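Long-range contact in Ent-copalyl diphosphate synthase (Streptomyces platensis, PDB 5BP8), which is a mainly helical protein of the terpene-cyclase kind, with a region related to the C-terminal domain of squalene-hopene cyclases: residues A[75-86]-A[101-112]. Sequence-based numbering, arbitrary orientation.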
# COMPACT_ATOMS: atom_id res chain seq x y z
N THR A 75 2.25 -15.42 5.39
CA THR A 75 2.53 -16.72 6.03
C THR A 75 3.55 -17.48 5.20
O THR A 75 4.56 -18.04 5.72
CB THR A 75 1.25 -17.53 6.28
OG1 THR A 75 0.35 -16.78 7.10
CG2 THR A 75 1.59 -18.86 6.99
N LEU A 76 3.34 -17.47 3.89
CA LEU A 76 4.36 -18.04 2.98
C LEU A 76 5.75 -17.42 3.22
O LEU A 76 6.74 -18.16 3.33
CB LEU A 76 3.96 -17.89 1.51
CG LEU A 76 2.82 -18.81 1.03
CD1 LEU A 76 2.39 -18.31 -0.34
CD2 LEU A 76 3.25 -20.27 1.01
N SER A 77 5.81 -16.08 3.30
CA SER A 77 7.09 -15.41 3.49
C SER A 77 7.74 -15.78 4.82
O SER A 77 8.92 -16.08 4.88
CB SER A 77 6.91 -13.90 3.41
OG SER A 77 8.18 -13.27 3.33
N ALA A 78 6.94 -15.77 5.89
CA ALA A 78 7.45 -16.11 7.23
C ALA A 78 7.92 -17.55 7.34
O ALA A 78 9.04 -17.83 7.86
CB ALA A 78 6.38 -15.82 8.27
N VAL A 79 7.10 -18.47 6.84
CA VAL A 79 7.46 -19.88 6.88
C VAL A 79 8.74 -20.16 6.08
O VAL A 79 9.69 -20.85 6.58
CB VAL A 79 6.28 -20.77 6.43
CG1 VAL A 79 6.73 -22.21 6.18
CG2 VAL A 79 5.15 -20.70 7.44
N GLU A 80 8.82 -19.60 4.88
CA GLU A 80 10.02 -19.79 4.08
C GLU A 80 11.26 -19.24 4.81
O GLU A 80 12.32 -19.91 4.84
CB GLU A 80 9.88 -19.15 2.70
CG GLU A 80 10.92 -19.63 1.69
CD GLU A 80 12.27 -18.98 1.83
OE1 GLU A 80 12.36 -17.81 2.32
OE2 GLU A 80 13.28 -19.65 1.47
N ALA A 81 11.13 -18.05 5.41
CA ALA A 81 12.24 -17.42 6.13
C ALA A 81 12.66 -18.28 7.31
O ALA A 81 13.89 -18.47 7.55
CB ALA A 81 11.87 -16.04 6.59
N LEU A 82 11.69 -18.80 8.06
CA LEU A 82 12.03 -19.64 9.21
C LEU A 82 12.71 -20.93 8.81
O LEU A 82 13.69 -21.34 9.46
CB LEU A 82 10.81 -19.91 10.10
CG LEU A 82 10.25 -18.66 10.82
CD1 LEU A 82 8.85 -18.93 11.38
CD2 LEU A 82 11.19 -18.17 11.93
N LEU A 83 12.25 -21.57 7.73
CA LEU A 83 12.91 -22.79 7.25
C LEU A 83 14.35 -22.47 6.80
O LEU A 83 15.30 -23.21 7.11
CB LEU A 83 12.12 -23.44 6.12
CG LEU A 83 10.79 -24.13 6.50
CD1 LEU A 83 9.92 -24.36 5.28
CD2 LEU A 83 11.08 -25.45 7.22
N THR A 84 14.51 -21.38 6.07
CA THR A 84 15.83 -20.95 5.64
C THR A 84 16.75 -20.68 6.84
O THR A 84 17.89 -21.17 6.86
CB THR A 84 15.75 -19.73 4.70
OG1 THR A 84 15.10 -20.14 3.50
CG2 THR A 84 17.12 -19.17 4.38
N GLU A 85 16.26 -19.96 7.85
CA GLU A 85 17.05 -19.68 9.06
C GLU A 85 17.44 -20.95 9.81
O GLU A 85 18.61 -21.10 10.22
CB GLU A 85 16.30 -18.76 10.00
CG GLU A 85 16.97 -18.46 11.34
CD GLU A 85 18.29 -17.71 11.23
OE1 GLU A 85 18.50 -17.01 10.23
OE2 GLU A 85 19.12 -17.82 12.15
N LEU A 86 16.47 -21.85 9.98
CA LEU A 86 16.71 -23.12 10.69
C LEU A 86 17.75 -23.98 9.99
O LEU A 86 18.50 -24.71 10.65
CB LEU A 86 15.41 -23.88 10.87
CG LEU A 86 14.56 -23.32 12.01
CD1 LEU A 86 13.11 -23.71 11.82
CD2 LEU A 86 15.11 -23.82 13.34
N LEU A 101 11.97 -21.26 17.09
CA LEU A 101 11.73 -21.00 15.67
C LEU A 101 10.97 -22.12 15.00
O LEU A 101 10.06 -21.86 14.18
CB LEU A 101 13.02 -20.76 14.92
CG LEU A 101 13.87 -19.58 15.36
CD1 LEU A 101 15.07 -19.48 14.42
CD2 LEU A 101 13.08 -18.30 15.38
N ALA A 102 11.34 -23.35 15.36
CA ALA A 102 10.70 -24.53 14.81
C ALA A 102 9.20 -24.62 15.15
O ALA A 102 8.40 -25.05 14.30
CB ALA A 102 11.42 -25.78 15.25
N ALA A 103 8.83 -24.18 16.36
CA ALA A 103 7.46 -24.21 16.80
C ALA A 103 6.65 -23.26 15.93
O ALA A 103 5.57 -23.62 15.44
CB ALA A 103 7.35 -23.79 18.26
N ALA A 104 7.16 -22.03 15.78
CA ALA A 104 6.52 -21.04 14.92
C ALA A 104 6.40 -21.56 13.49
O ALA A 104 5.35 -21.43 12.85
CB ALA A 104 7.28 -19.73 14.94
N CYS A 105 7.48 -22.12 12.99
CA CYS A 105 7.51 -22.62 11.63
C CYS A 105 6.47 -23.72 11.40
O CYS A 105 5.69 -23.66 10.41
CB CYS A 105 8.89 -23.14 11.33
SG CYS A 105 9.12 -23.57 9.60
N ALA A 106 6.45 -24.71 12.29
CA ALA A 106 5.51 -25.83 12.16
C ALA A 106 4.06 -25.37 12.23
O ALA A 106 3.20 -25.86 11.46
CB ALA A 106 5.78 -26.89 13.20
N ASP A 107 3.79 -24.41 13.10
CA ASP A 107 2.42 -23.88 13.19
C ASP A 107 2.03 -23.09 11.94
O ASP A 107 0.88 -23.14 11.53
CB ASP A 107 2.22 -23.03 14.44
CG ASP A 107 2.26 -23.87 15.73
OD1 ASP A 107 2.45 -23.24 16.79
OD2 ASP A 107 2.05 -25.11 15.68
N GLY A 108 3.00 -22.38 11.34
CA GLY A 108 2.81 -21.73 10.04
C GLY A 108 2.52 -22.71 8.91
O GLY A 108 1.62 -22.50 8.10
N LEU A 109 3.26 -23.81 8.90
CA LEU A 109 3.00 -24.90 7.94
C LEU A 109 1.61 -25.48 8.10
O LEU A 109 0.90 -25.71 7.10
CB LEU A 109 4.05 -26.01 8.08
CG LEU A 109 5.45 -25.65 7.60
CD1 LEU A 109 6.54 -26.53 8.20
CD2 LEU A 109 5.52 -25.60 6.08
N GLY A 110 1.19 -25.67 9.35
CA GLY A 110 -0.15 -26.09 9.65
C GLY A 110 -1.19 -25.13 9.12
O GLY A 110 -2.17 -25.57 8.50
N ALA A 111 -1.02 -23.83 9.36
CA ALA A 111 -1.95 -22.84 8.84
C ALA A 111 -2.04 -22.83 7.31
O ALA A 111 -3.12 -22.63 6.75
CB ALA A 111 -1.62 -21.43 9.37
N LEU A 112 -0.90 -22.99 6.63
CA LEU A 112 -0.89 -23.10 5.17
C LEU A 112 -1.68 -24.33 4.69
O LEU A 112 -2.58 -24.23 3.82
CB LEU A 112 0.54 -23.16 4.65
CG LEU A 112 1.35 -21.86 4.77
CD1 LEU A 112 2.83 -22.12 4.51
CD2 LEU A 112 0.80 -20.83 3.81
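Val79 and Cys105 show how two roughly antiparallel helices, whose segment axes approach to 9.1 Å at a crossing angle of -142°, interlock as knobs into holes. Val79 enters the hole formed by Cys105, Gly108, Leu109 and Leu112. Its two methyls divide the work: CG2 comes down onto the main chain, 3.6 Å from Gly108 C, where the glycine has no side chain, while CG1 reaches Leu109 CD2, also at 3.6 Å. In return, Cys105 fits among Val79, Leu82, Leu83 and Leu86. Its SG, swung opposite the backbone N (chi1 -172°), lies 3.6 Å from both CG and CD2 of Leu83.

Leucine packing extends this core both ways. At one end Leu112 packs across Thr75 and Leu76, its CD2 lying 3.8 Å from Leu76 CD2 and its CG 3.7 Å from Thr75 CG2. At the other, Leu101 splits its branches, CD2 against Leu82 CD2 (3.9 Å) and CD1 against the aliphatic CG of Glu85, as Leu86 slides past in the opposite sense.

Polar ends find partners beyond the pair: Thr75 OG1 hydrogen-bonds with Gly71 O and Trp64 N, Glu85 OE1 with His47 NE2, besides its salt bridge to Arg88. Ser77 and Ala81 touch helix 31-40; Leu76 and Glu80 touch helix 127-144.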